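Local coordinates for protein phospholipase C-beta (PLC-beta) (Sepia officinalis, PDB 3QR0) that is a multidomain phospholipase C-beta, combining PH, EF-hand-like and C2 domains with a TIM-barrel-like core that holds a calcium ion, at residues N335-H338 with N339-L342; S352-I355 with Y356-V359; G575-V578 with D579-Y583. All coordinates share one frame; numbering follows the deposited sequence.

Contact 1 of 3, residues N335-H338 with N339-L342. With CA (calcium ion), chain B.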
loop_
_atom_site.group_PDB
_atom_site.type_symbol
_atom_site.label_atom_id
_atom_site.label_comp_id
_atom_site.label_asym_id
_atom_site.label_seq_id
_atom_site.Cartn_x
_atom_site.Cartn_y
_atom_site.Cartn_z
ATOM N N ASN A 335 -3.999 -0.815 10.708
ATOM C CA ASN A 335 -3.082 -1.666 9.948
ATOM C C ASN A 335 -2.138 -2.421 10.898
ATOM O O ASN A 335 -1.413 -1.793 11.684
ATOM C CB ASN A 335 -2.317 -0.780 8.956
ATOM C CG ASN A 335 -1.534 -1.560 7.918
ATOM O OD1 ASN A 335 -1.527 -2.790 7.896
ATOM N ND2 ASN A 335 -0.856 -0.827 7.047
ATOM N N SER A 336 -2.166 -3.759 10.827
ATOM C CA SER A 336 -1.564 -4.621 11.846
ATOM C C SER A 336 -0.725 -5.789 11.308
ATOM O O SER A 336 -1.127 -6.488 10.371
ATOM C CB SER A 336 -2.661 -5.194 12.741
ATOM O OG SER A 336 -3.377 -4.158 13.386
ATOM N N SER A 337 0.421 -6.008 11.955
ATOM C CA SER A 337 1.382 -7.039 11.583
ATOM C C SER A 337 1.478 -8.140 12.650
ATOM O O SER A 337 1.500 -7.848 13.843
ATOM C CB SER A 337 2.755 -6.391 11.394
ATOM O OG SER A 337 3.792 -7.346 11.449
ATOM N N HIS A 338 1.546 -9.396 12.207
ATOM C CA HIS A 338 1.743 -10.561 13.088
ATOM C C HIS A 338 3.202 -11.055 13.068
ATOM O O HIS A 338 3.837 -11.045 12.008
ATOM C CB HIS A 338 0.832 -11.717 12.642
ATOM C CG HIS A 338 1.109 -13.012 13.348
ATOM N ND1 HIS A 338 1.640 -14.113 12.711
ATOM C CD2 HIS A 338 0.935 -13.376 14.639
ATOM C CE1 HIS A 338 1.778 -15.099 13.580
ATOM N NE2 HIS A 338 1.358 -14.676 14.758
ATOM N N ASN A 339 3.692 -11.538 14.221
ATOM C CA ASN A 339 5.096 -12.002 14.403
ATOM C C ASN A 339 6.021 -11.222 13.478
ATOM O O ASN A 339 6.669 -11.776 12.581
ATOM C CB ASN A 339 5.250 -13.526 14.187
ATOM C CG ASN A 339 4.796 -14.366 15.394
ATOM O OD1 ASN A 339 4.473 -13.843 16.464
ATOM N ND2 ASN A 339 4.784 -15.687 15.214
ATOM N N THR A 340 6.049 -9.920 13.723
ATOM C CA THR A 340 6.655 -8.932 12.839
ATOM C C THR A 340 8.138 -9.192 12.591
ATOM O O THR A 340 8.653 -8.919 11.503
ATOM C CB THR A 340 6.488 -7.527 13.456
ATOM O OG1 THR A 340 5.119 -7.343 13.843
ATOM C CG2 THR A 340 6.907 -6.429 12.475
ATOM N N TYR A 341 8.807 -9.723 13.613
ATOM C CA TYR A 341 10.230 -10.066 13.561
ATOM C C TYR A 341 10.613 -11.099 12.489
ATOM O O TYR A 341 11.768 -11.146 12.076
ATOM C CB TYR A 341 10.724 -10.541 14.949
ATOM C CG TYR A 341 9.962 -11.727 15.503
ATOM C CD1 TYR A 341 10.414 -13.026 15.289
ATOM C CD2 TYR A 341 8.791 -11.550 16.239
ATOM C CE1 TYR A 341 9.722 -14.118 15.783
ATOM C CE2 TYR A 341 8.088 -12.632 16.729
ATOM C CZ TYR A 341 8.562 -13.919 16.502
ATOM O OH TYR A 341 7.873 -15.001 16.984
ATOM N N LEU A 342 9.659 -11.916 12.039
ATOM C CA LEU A 342 9.945 -12.976 11.067
ATOM C C LEU A 342 9.918 -12.472 9.623
ATOM O O LEU A 342 8.977 -11.787 9.208
ATOM C CB LEU A 342 8.953 -14.135 11.231
ATOM C CG LEU A 342 9.035 -14.873 12.569
ATOM C CD1 LEU A 342 7.919 -15.906 12.690
ATOM C CD2 LEU A 342 10.408 -15.525 12.766
HETATM CA CA CA B . 3.777 -14.382 18.565
HETATM O O HOH W 1 1.765 -15.244 17.496
HETATM O O HOH W 2 3.920 -16.795 18.120
#

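Contact 2 of 3, residues S352-I355 with Y356-V359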
loop_
_atom_site.group_PDB
_atom_site.type_symbol
_atom_site.label_atom_id
_atom_site.label_comp_id
_atom_site.label_asym_id
_atom_site.label_seq_id
_atom_site.Cartn_x
_atom_site.Cartn_y
_atom_site.Cartn_z
ATOM N N SER A 352 14.540 -10.618 12.348
ATOM C CA SER A 352 15.184 -9.409 11.824
ATOM C C SER A 352 14.853 -8.175 12.659
ATOM O O SER A 352 13.769 -8.082 13.242
ATOM C CB SER A 352 14.728 -9.189 10.373
ATOM O OG SER A 352 15.127 -7.929 9.852
ATOM N N VAL A 353 15.788 -7.226 12.707
ATOM C CA VAL A 353 15.510 -5.904 13.255
ATOM C C VAL A 353 14.982 -4.975 12.164
ATOM O O VAL A 353 14.001 -4.255 12.371
ATOM C CB VAL A 353 16.759 -5.268 13.886
ATOM C CG1 VAL A 353 16.422 -3.884 14.441
ATOM C CG2 VAL A 353 17.330 -6.174 14.977
ATOM N N GLU A 354 15.633 -4.992 11.005
ATOM C CA GLU A 354 15.258 -4.107 9.891
ATOM C C GLU A 354 13.803 -4.261 9.440
ATOM O O GLU A 354 13.182 -3.285 9.009
ATOM C CB GLU A 354 16.205 -4.323 8.703
ATOM C CG GLU A 354 15.936 -3.443 7.472
ATOM C CD GLU A 354 16.038 -1.943 7.745
ATOM O OE1 GLU A 354 16.918 -1.511 8.523
ATOM O OE2 GLU A 354 15.235 -1.189 7.155
ATOM N N ILE A 355 13.256 -5.476 9.541
ATOM C CA ILE A 355 11.848 -5.704 9.192
ATOM C C ILE A 355 10.898 -4.792 9.981
ATOM O O ILE A 355 9.864 -4.383 9.456
ATOM C CB ILE A 355 11.447 -7.209 9.354
ATOM C CG1 ILE A 355 10.059 -7.491 8.757
ATOM C CG2 ILE A 355 11.489 -7.632 10.818
ATOM C CD1 ILE A 355 9.915 -7.126 7.290
ATOM N N TYR A 356 11.245 -4.454 11.224
ATOM C CA TYR A 356 10.426 -3.521 12.009
ATOM C C TYR A 356 10.366 -2.137 11.375
ATOM O O TYR A 356 9.304 -1.524 11.314
ATOM C CB TYR A 356 10.904 -3.426 13.462
ATOM C CG TYR A 356 10.470 -4.608 14.291
ATOM C CD1 TYR A 356 9.246 -4.606 14.962
ATOM C CD2 TYR A 356 11.271 -5.740 14.386
ATOM C CE1 TYR A 356 8.839 -5.704 15.713
ATOM C CE2 TYR A 356 10.878 -6.836 15.135
ATOM C CZ TYR A 356 9.667 -6.818 15.791
ATOM O OH TYR A 356 9.296 -7.920 16.524
ATOM N N ARG A 357 11.505 -1.652 10.888
ATOM C CA ARG A 357 11.540 -0.375 10.193
ATOM C C ARG A 357 10.683 -0.483 8.931
ATOM O O ARG A 357 9.849 0.374 8.673
ATOM C CB ARG A 357 12.978 0.021 9.835
ATOM C CG ARG A 357 13.900 0.178 11.024
ATOM C CD ARG A 357 15.242 0.792 10.642
ATOM N NE ARG A 357 16.161 0.792 11.780
ATOM C CZ ARG A 357 17.021 -0.182 12.094
ATOM N NH1 ARG A 357 17.146 -1.274 11.350
ATOM N NH2 ARG A 357 17.785 -0.051 13.168
ATOM N N GLN A 358 10.860 -1.559 8.162
ATOM C CA GLN A 358 10.136 -1.700 6.895
ATOM C C GLN A 358 8.626 -1.781 7.084
ATOM O O GLN A 358 7.874 -1.184 6.311
ATOM C CB GLN A 358 10.633 -2.908 6.092
ATOM C CG GLN A 358 12.056 -2.763 5.573
ATOM C CD GLN A 358 12.253 -1.533 4.710
ATOM O OE1 GLN A 358 11.426 -1.225 3.850
ATOM N NE2 GLN A 358 13.359 -0.824 4.929
ATOM N N VAL A 359 8.181 -2.514 8.101
ATOM C CA VAL A 359 6.744 -2.643 8.368
ATOM C C VAL A 359 6.128 -1.301 8.778
ATOM O O VAL A 359 5.044 -0.933 8.300
ATOM C CB VAL A 359 6.466 -3.752 9.415
ATOM C CG1 VAL A 359 5.024 -3.704 9.899
ATOM C CG2 VAL A 359 6.785 -5.119 8.809
#

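Contact 3 of 3, residues G575-V578 with D579-Y583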
loop_
_atom_site.group_PDB
_atom_site.type_symbol
_atom_site.label_atom_id
_atom_site.label_comp_id
_atom_site.label_asym_id
_atom_site.label_seq_id
_atom_site.Cartn_x
_atom_site.Cartn_y
_atom_site.Cartn_z
ATOM N N GLY A 575 -1.347 -21.359 14.402
ATOM C CA GLY A 575 -0.014 -21.942 14.328
ATOM C C GLY A 575 0.245 -22.901 13.174
ATOM O O GLY A 575 1.407 -23.123 12.810
ATOM N N THR A 576 -0.813 -23.472 12.596
ATOM C CA THR A 576 -0.663 -24.407 11.475
ATOM C C THR A 576 -0.232 -23.730 10.172
ATOM O O THR A 576 0.226 -24.408 9.249
ATOM C CB THR A 576 -1.963 -25.209 11.197
ATOM O OG1 THR A 576 -3.073 -24.307 11.089
ATOM C CG2 THR A 576 -2.228 -26.209 12.306
ATOM N N ARG A 577 -0.377 -22.406 10.085
ATOM C CA ARG A 577 0.100 -21.655 8.919
ATOM C C ARG A 577 1.605 -21.426 9.027
ATOM O O ARG A 577 2.076 -20.290 9.067
ATOM C CB ARG A 577 -0.628 -20.313 8.804
ATOM C CG ARG A 577 -2.121 -20.422 8.566
ATOM C CD ARG A 577 -2.763 -19.042 8.566
ATOM N NE ARG A 577 -4.207 -19.095 8.355
ATOM C CZ ARG A 577 -4.806 -19.205 7.170
ATOM N NH1 ARG A 577 -4.103 -19.284 6.042
ATOM N NH2 ARG A 577 -6.131 -19.244 7.116
ATOM N N VAL A 578 2.353 -22.522 9.061
ATOM C CA VAL A 578 3.796 -22.485 9.284
ATOM C C VAL A 578 4.563 -21.780 8.156
ATOM O O VAL A 578 5.670 -21.281 8.380
ATOM C CB VAL A 578 4.372 -23.907 9.519
ATOM C CG1 VAL A 578 3.790 -24.516 10.787
ATOM C CG2 VAL A 578 4.124 -24.824 8.313
ATOM N N ASP A 579 3.962 -21.712 6.964
ATOM C CA ASP A 579 4.570 -21.022 5.817
ATOM C C ASP A 579 4.284 -19.514 5.783
ATOM O O ASP A 579 4.629 -18.829 4.807
ATOM C CB ASP A 579 4.132 -21.675 4.495
ATOM C CG ASP A 579 2.617 -21.599 4.251
ATOM O OD1 ASP A 579 1.835 -21.267 5.178
ATOM O OD2 ASP A 579 2.213 -21.900 3.106
ATOM N N SER A 580 3.649 -19.013 6.845
ATOM C CA SER A 580 3.356 -17.591 7.024
ATOM C C SER A 580 2.272 -17.081 6.075
ATOM O O SER A 580 2.171 -15.878 5.820
ATOM C CB SER A 580 4.634 -16.742 6.943
ATOM O OG SER A 580 5.630 -17.258 7.818
ATOM N N SER A 581 1.437 -18.001 5.594
ATOM C CA SER A 581 0.280 -17.650 4.791
ATOM C C SER A 581 -0.711 -16.876 5.660
ATOM O O SER A 581 -0.658 -16.945 6.887
ATOM C CB SER A 581 -0.380 -18.911 4.224
ATOM O OG SER A 581 -0.878 -19.726 5.270
ATOM N N ASN A 582 -1.602 -16.135 5.014
ATOM C CA ASN A 582 -2.553 -15.269 5.700
ATOM C C ASN A 582 -4.005 -15.615 5.406
ATOM O O ASN A 582 -4.319 -16.109 4.326
ATOM C CB ASN A 582 -2.337 -13.829 5.244
ATOM C CG ASN A 582 -1.049 -13.240 5.761
ATOM O OD1 ASN A 582 -0.815 -13.215 6.967
ATOM N ND2 ASN A 582 -0.205 -12.749 4.851
ATOM N N TYR A 583 -4.884 -15.322 6.360
ATOM C CA TYR A 583 -6.316 -15.206 6.075
ATOM C C TYR A 583 -6.610 -13.884 5.367
ATOM O O TYR A 583 -5.839 -12.928 5.466
ATOM C CB TYR A 583 -7.159 -15.292 7.350
ATOM C CG TYR A 583 -6.631 -14.495 8.523
ATOM C CD1 TYR A 583 -6.163 -15.141 9.660
ATOM C CD2 TYR A 583 -6.604 -13.099 8.506
ATOM C CE1 TYR A 583 -5.675 -14.424 10.744
ATOM C CE2 TYR A 583 -6.107 -12.377 9.590
ATOM C CZ TYR A 583 -5.647 -13.051 10.703
ATOM O OH TYR A 583 -5.157 -12.359 11.790
#

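Contact 1 of 3, residues N335-H338 with N339-L342
The side chains of H338 and N339 stack side by side in a calcium-binding loop of the TIM-barrel-like X/Y core, just after strand 332-334. They point the same way, and the imidazole and amide planes are only 22° apart. N339 CG lies over one face of the H338 ring, 3.4 Å above its plane and offset toward the rim. N339 CB makes a CH-pi contact over the same ring, 3.9 Å from the H338 centroid. With N339 CG beside its own backbone N (chi1 -79°), N339 OD1 is carried to the calcium ion at 2.3 Å. E368, D370 and E417 also bind this metal. The two stacked groups each use a water of the metal shell. H338 NE2 is hydrogen-bonded to one, and N339 ND2 donates to the other. H338 ND1 is hydrogen-bonded to N599 OD1. Held at both nitrogens, the ring is probably fixed in its rotation. N339 ND2 is also hydrogen-bonded to Q346 OE1. The chain then folds into a type I beta turn, N339 to L342, closed by L342 N to N339 O at 3.0 Å. Across the bend from the ring pair, two hydroxyls meet: S337 OG and T340 OG1 are hydrogen-bonded at 2.7 Å.

Contact 2 of 3, residues S352-I355 with Y356-V359
E354 reaches two residues of the next helical turn, one with each carboxylate oxygen. E354 OE1 forms a salt bridge with R357 NH1 at 2.8 Å. The nitrogen comes from above the carboxylate plane, and the bond is bent, with an N-H...O angle of 136°. E354 OE2 accepts from Q358 NE2 at 2.9 Å through its anti lone pair, and that bond is nearly straight at 165°. The donor amide of Q358 keeps the oxygen close to its own plane. A bend at chi2 of E354 (60°) folds the carboxylate back over the helix and within reach of both partners. The R357 chain runs extended from CG to NE and crosses the glutamate at about a right angle. On the buried side, I355 CD1 packs on V359 CG2 at 4.0 Å, and I355 CG2 touches Y356 CD2. The edge of the Y356 ring turns to V353 O.

Behind this shell is the backbone. S352 OG accepts from I355 N at 3.1 Å, a capping bond at the turn leading into the helix. Main-chain bonds from Q358 N to E354 O and from V359 N to I355 O carry the helix on.

Further out, both charges have second partners: E354 OE2 with R74 and R357 NE with E402. The Y356 hydroxyl is hydrogen-bonded to E368 O.

This turn and helix 354-361 pack on several neighbours. Y356 and V359 lie on barrel strand 366-372, V353 and R357 meet helix 393-403, and R357 and Q358 touch strand 70-75 of the PH domain.

Contact 3 of 3, residues G575-V578 with D579-Y583
Residues R577 to S580 form a type I beta turn, in which S580 N donates to R577 O at 3.0 Å. R577 is also the centre of an inverse gamma turn, with a weak bond from V578 N to T576 O. The two turns overlap. Beyond them, S581 to Y583 run back along the side chain of R577. That side chain is extended from CG to NE, and R577 CD is 3.4 Å from S581 O.

This is a loop of the Y half of the TIM-barrel-like core, between strand 569-572 and helix 586-589. At the end of its side chain, R577 lays one face of the guanidinium against the backbone of N582 and Y583. Y583 N sits over the centre of that R577 face, 3.9 Å above the plane. S581 OG meets the edge in plane and accepts a weak bond from R577 NH1 at 3.3 Å. R577 NE forms a salt bridge with E546. The Y583 ring stands at 89° to the guanidinium, and it is Y583 CB, not the ring, that lies nearest R577 NH2.

The carboxylate of D579 holds the same serine. D579 CG sits between the backbone N and the carbonyl carbon (chi1 62°). D579 OD1 accepts from S581 OG at 3.1 Å, on the syn side and a little out of the carboxylate plane, and takes a weak bond from S581 N.

In the fold
The three contacts follow one another along the chain, and none nests in or crosses another. Contact 1 closes a turn after strand 332-334. Contact 2 is the turn leading into helix 354-361 and its first part. These two touch: Y341 O is probably hydrogen-bonded to S352 N, and T340 packs against Y356. Contact 3 comes much later, in the loop after strand 569-572, in the Y half of the core. It does not touch contact 1, and their centres are about 12 Å apart. N599 and Q346 each bond to both contacts 1 and 3, and so join the X and Y halves. Contact 2 reaches strand 70-75 of the PH domain.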